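Side-chain contacts in nitroreductase family protein (Clostridium novyi, PDB 3G14), which probably acts as an oxidoreductase of the nitroreductase family, whose members typically use FMN to reduce nitro compounds and related substrates: residues Ile106-Glu109 against His110-Leu113; Lys29-Asp32 against Met33-Ala37. All coordinates share one frame; numbering follows the deposited sequence. Where two conformers were deposited one is given.

Both contacts are local, each about two turns of a single helix of the nitroreductase fold, contact 2 running off the C-terminal end of helix 24-35 and contact 1 in the middle of the long helix 99-117, with centres about 8 Å apart. They meet directly. ND1 of H110 lies 3.0 Å from the backbone O of M33, a probable hydrogen bond, and CE1 of H110 packs on CA of A37 at 3.6 Å. H110 thus faces two ways, toward helix 24-35 through ND1 and toward the second subunit through NE2. Contact 1 is wholly buried; contact 2 has partly exposed residues, K29 binding an acetate and D32 a glycerol, both probably from the crystallisation liquor. Each touches the second subunit.

Contact 1: residues Ile106-Glu109 against His110-Leu113; sequences IAME and HIVL
The backbone O of E109 takes the amide N of L113 at 2.8 Å, the shortest of four i to i+4 bonds that wind I106-L113 into one helical turn after another; its N-H...O angle is 169°. CG of L113 rests against this same oxygen at 3.2 Å. The acid side chain of E109 folds forward along the helix: it sets CG opposite its own N (chi1 -173°) and then bends at chi2, which carries the carboxylate over the next turn. OE1 comes to 3.7 Å from CB of V112, and OE2 to 3.8 Å from CG of L113, so the two oxygens pass over a branched aliphatic surface. Their polar partners come from elsewhere: W124 NE1 bonds to OE1, and NE2 of H110 from the second subunit bonds to OE2. H110 of this chain returns the favour to E109 of that subunit. Its ring leans back past the preceding turn, CD2 3.3 Å from the O of I106. Round the helix, SE of M108 lies against CB of I111 at 3.9 Å, on the side that packs on strand 80-86. Two reciprocal E109-H110 bonds thus cross the dimer interface, while OE1 and ND1 are satisfied within the chain. ND1 must donate to M33 O; if NE2 also donates to the carboxylate, the arrangement is consistent with a charged imidazole beside a charged glutamate.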
loop_
_atom_site.group_PDB
_atom_site.type_symbol
_atom_site.label_atom_id
_atom_site.label_comp_id
_atom_site.label_asym_id
_atom_site.label_seq_id
_atom_site.Cartn_x
_atom_site.Cartn_y
_atom_site.Cartn_z
ATOM N N ILE B 106 0.163 -1.227 2.632
ATOM C CA ILE B 106 -0.800 -1.897 1.722
ATOM C C ILE B 106 -2.183 -1.742 2.314
ATOM O O ILE B 106 -3.113 -1.261 1.661
ATOM C CB ILE B 106 -0.458 -3.416 1.506
ATOM C CG1 ILE B 106 0.851 -3.623 0.728
ATOM C CG2 ILE B 106 -1.573 -4.146 0.702
ATOM C CD1 ILE B 106 1.333 -5.104 0.667
ATOM N N ALA B 107 -2.345 -2.145 3.584
ATOM C CA ALA B 107 -3.667 -2.142 4.231
ATOM C C ALA B 107 -4.211 -0.735 4.415
ATOM O O ALA B 107 -5.409 -0.484 4.189
ATOM C CB ALA B 107 -3.632 -2.918 5.605
HETATM N N MSE B 108 -3.345 0.189 4.820
HETATM C CA MSE B 108 -3.741 1.586 4.927
HETATM C C MSE B 108 -4.164 2.183 3.565
HETATM O O MSE B 108 -5.067 3.015 3.525
HETATM C CB MSE B 108 -2.604 2.424 5.556
HETATM C CG MSE B 108 -3.023 3.832 5.874
HETATM SE SE MSE B 108 -4.603 3.980 7.119
HETATM C CE MSE B 108 -3.516 5.045 8.416
ATOM N N GLU B 109 -3.560 1.764 2.451
ATOM C CA GLU B 109 -4.025 2.273 1.144
ATOM C C GLU B 109 -5.418 1.687 0.809
ATOM O O GLU B 109 -6.210 2.340 0.092
ATOM C CB GLU B 109 -3.007 2.011 0.025
ATOM C CG GLU B 109 -3.339 2.666 -1.324
ATOM C CD GLU B 109 -3.418 4.190 -1.278
ATOM O OE1 GLU B 109 -3.215 4.758 -0.157
ATOM O OE2 GLU B 109 -3.696 4.794 -2.342
ATOM N N HIS B 110 -5.723 0.473 1.291
ATOM C CA HIS B 110 -7.080 -0.065 1.171
ATOM C C HIS B 110 -8.079 0.809 1.964
ATOM O O HIS B 110 -9.194 1.076 1.486
ATOM C CB HIS B 110 -7.156 -1.565 1.595
ATOM C CG HIS B 110 -6.621 -2.520 0.566
ATOM N ND1 HIS B 110 -7.195 -3.758 0.320
ATOM C CD2 HIS B 110 -5.522 -2.456 -0.223
ATOM C CE1 HIS B 110 -6.499 -4.376 -0.627
ATOM N NE2 HIS B 110 -5.475 -3.617 -0.960
ATOM N N ILE B 111 -7.663 1.271 3.150
ATOM C CA ILE B 111 -8.493 2.210 3.973
ATOM C C ILE B 111 -8.769 3.468 3.165
ATOM O O ILE B 111 -9.930 3.890 2.989
ATOM C CB ILE B 111 -7.771 2.644 5.277
ATOM C CG1 ILE B 111 -7.491 1.442 6.200
ATOM C CG2 ILE B 111 -8.590 3.728 6.029
ATOM C CD1 ILE B 111 -8.707 0.863 6.849
ATOM N N VAL B 112 -7.679 4.056 2.677
ATOM C CA VAL B 112 -7.725 5.318 1.924
ATOM C C VAL B 112 -8.575 5.192 0.656
ATOM O O VAL B 112 -9.486 5.999 0.411
ATOM C CB VAL B 112 -6.274 5.841 1.648
ATOM C CG1 VAL B 112 -6.239 6.875 0.496
ATOM C CG2 VAL B 112 -5.643 6.367 2.942
ATOM N N LEU B 113 -8.302 4.172 -0.154
ATOM C CA LEU B 113 -9.109 3.993 -1.351
ATOM C C LEU B 113 -10.566 3.624 -1.042
ATOM O O LEU B 113 -11.516 4.076 -1.716
ATOM C CB LEU B 113 -8.465 2.963 -2.257
ATOM C CG LEU B 113 -7.126 3.336 -2.847
ATOM C CD1 LEU B 113 -6.549 2.096 -3.499
ATOM C CD2 LEU B 113 -7.254 4.552 -3.856
#

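Contact 2: residues Lys29-Asp32 against Met33-Ala37; sequences KIID and MAMRA. With GOL (glycerol), chain I; ACT (acetate ion), chain G.
K29 O to M33 N at 3.0 Å, then I30 O to A34 N and I31 O to M35 N, carry regular helical bonding through the last turn of helix 24-35, and the next bond, R36 N to D32 O, is weak, at the point where R36 leaves helical geometry. The side chains of D32 and R36 join alongside that last turn. NE of R36 points almost straight at OD2 of D32, 2.8 Å away with an N-H...O angle of 172°; NH2 adds a weak, longer bond to the same oxygen. The arginine uses its edge, with OD2 in the guanidinium plane, whereas NE approaches on the syn side but 34° out of the carboxylate plane, the two planes being 80° apart. Extended from CG to NE, the R36 chain runs back beside D32 O, CG 3.4 Å from it. OD2 also takes Y5 OH of the second subunit. The other oxygen, OD1, accepts a bond from O3 of a glycerol at 2.9 Å, and this O3 lies over one guanidinium face, toward its rim. At the far end NZ of K29 grips OXT of an acetate, 2.8 Å away, and CE of M33 lies 4.1 Å from CB of K29. This is the i to i+4 Asp-Arg salt bridge familiar from helices, here straddling a helix C-terminus at the dimer interface of a nitroreductase fold.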
loop_
_atom_site.group_PDB
_atom_site.type_symbol
_atom_site.label_atom_id
_atom_site.label_comp_id
_atom_site.label_asym_id
_atom_site.label_seq_id
_atom_site.Cartn_x
_atom_site.Cartn_y
_atom_site.Cartn_z
ATOM N N LYS B 29 -17.222 -1.318 6.219
ATOM C CA LYS B 29 -16.858 -1.751 4.846
ATOM C C LYS B 29 -15.418 -1.330 4.480
ATOM O O LYS B 29 -14.675 -2.105 3.906
ATOM C CB LYS B 29 -17.835 -1.217 3.791
ATOM C CG LYS B 29 -19.166 -1.961 3.735
ATOM C CD LYS B 29 -19.984 -1.587 2.463
ATOM C CE LYS B 29 -20.861 -0.352 2.683
ATOM N NZ LYS B 29 -21.380 0.267 1.412
ATOM N N ILE B 30 -15.034 -0.110 4.848
ATOM C CA ILE B 30 -13.640 0.371 4.680
ATOM C C ILE B 30 -12.660 -0.558 5.431
ATOM O O ILE B 30 -11.625 -1.008 4.886
ATOM C CB ILE B 30 -13.553 1.852 5.142
ATOM C CG1 ILE B 30 -14.446 2.723 4.236
ATOM C CG2 ILE B 30 -12.105 2.354 5.152
ATOM C CD1 ILE B 30 -14.760 4.117 4.818
ATOM N N ILE B 31 -12.978 -0.871 6.696
ATOM C CA ILE B 31 -12.099 -1.747 7.456
ATOM C C ILE B 31 -12.027 -3.153 6.824
ATOM O O ILE B 31 -10.968 -3.787 6.773
ATOM C CB ILE B 31 -12.476 -1.822 8.964
ATOM C CG1 ILE B 31 -12.465 -0.417 9.612
ATOM C CG2 ILE B 31 -11.460 -2.731 9.713
ATOM C CD1 ILE B 31 -11.118 0.389 9.529
ATOM N N ASP B 32 -13.169 -3.673 6.375
ATOM C CA ASP B 32 -13.211 -4.930 5.647
ATOM C C ASP B 32 -12.295 -4.936 4.414
ATOM O O ASP B 32 -11.589 -5.905 4.169
ATOM C CB ASP B 32 -14.637 -5.243 5.208
ATOM C CG ASP B 32 -14.742 -6.586 4.552
ATOM O OD1 ASP B 32 -14.511 -7.610 5.235
ATOM O OD2 ASP B 32 -15.038 -6.611 3.355
HETATM N N MSE B 33 -12.282 -3.840 3.672
HETATM C CA MSE B 33 -11.342 -3.726 2.553
HETATM C C MSE B 33 -9.897 -3.875 3.022
HETATM O O MSE B 33 -9.133 -4.568 2.397
HETATM C CB MSE B 33 -11.607 -2.454 1.765
HETATM C CG MSE B 33 -13.013 -2.571 1.079
HETATM SE SE MSE B 33 -13.417 -1.025 0.002
HETATM C CE MSE B 33 -15.204 -0.665 0.695
ATOM N N ALA B 34 -9.539 -3.283 4.148
ATOM C CA ALA B 34 -8.218 -3.486 4.736
ATOM C C ALA B 34 -7.971 -4.933 5.155
ATOM O O ALA B 34 -6.877 -5.470 4.946
ATOM C CB ALA B 34 -7.995 -2.523 5.908
HETATM N N MSE B 35 -8.989 -5.572 5.732
HETATM C CA MSE B 35 -8.882 -6.967 6.164
HETATM C C MSE B 35 -8.581 -7.873 4.969
HETATM O O MSE B 35 -7.974 -8.934 5.135
HETATM C CB MSE B 35 -10.159 -7.428 6.855
HETATM C CG MSE B 35 -10.445 -6.726 8.171
HETATM SE SE MSE B 35 -9.151 -7.069 9.544
HETATM C CE MSE B 35 -7.915 -5.637 9.170
ATOM N N ARG B 36 -9.004 -7.455 3.776
ATOM C CA ARG B 36 -8.819 -8.276 2.562
ATOM C C ARG B 36 -7.502 -7.978 1.840
ATOM O O ARG B 36 -7.254 -8.499 0.736
ATOM C CB ARG B 36 -9.987 -8.042 1.618
ATOM C CG ARG B 36 -11.286 -8.635 2.117
ATOM C CD ARG B 36 -12.394 -8.178 1.208
ATOM N NE ARG B 36 -13.719 -8.496 1.734
ATOM C CZ ARG B 36 -14.350 -9.661 1.602
ATOM N NH1 ARG B 36 -13.816 -10.680 0.947
ATOM N NH2 ARG B 36 -15.563 -9.792 2.111
ATOM N N ALA B 37 -6.645 -7.170 2.450
ATOM C CA ALA B 37 -5.379 -6.788 1.825
ATOM C C ALA B 37 -4.449 -8.009 1.856
ATOM O O ALA B 37 -4.541 -8.835 2.788
ATOM C CB ALA B 37 -4.758 -5.617 2.555
HETATM C C1 GOL I . -10.502 -11.284 5.321
HETATM O O1 GOL I . -9.558 -11.706 6.278
HETATM C C2 GOL I . -11.861 -11.071 5.988
HETATM O O2 GOL I . -11.792 -10.547 7.308
HETATM C C3 GOL I . -12.726 -10.175 5.112
HETATM O O3 GOL I . -14.087 -10.503 5.295
HETATM C C ACT G . -19.667 -0.414 -2.000
HETATM O O ACT G . -18.873 0.274 -2.673
HETATM O OXT ACT G . -19.756 -0.094 -0.802
HETATM C CH3 ACT G . -20.445 -1.565 -2.566
#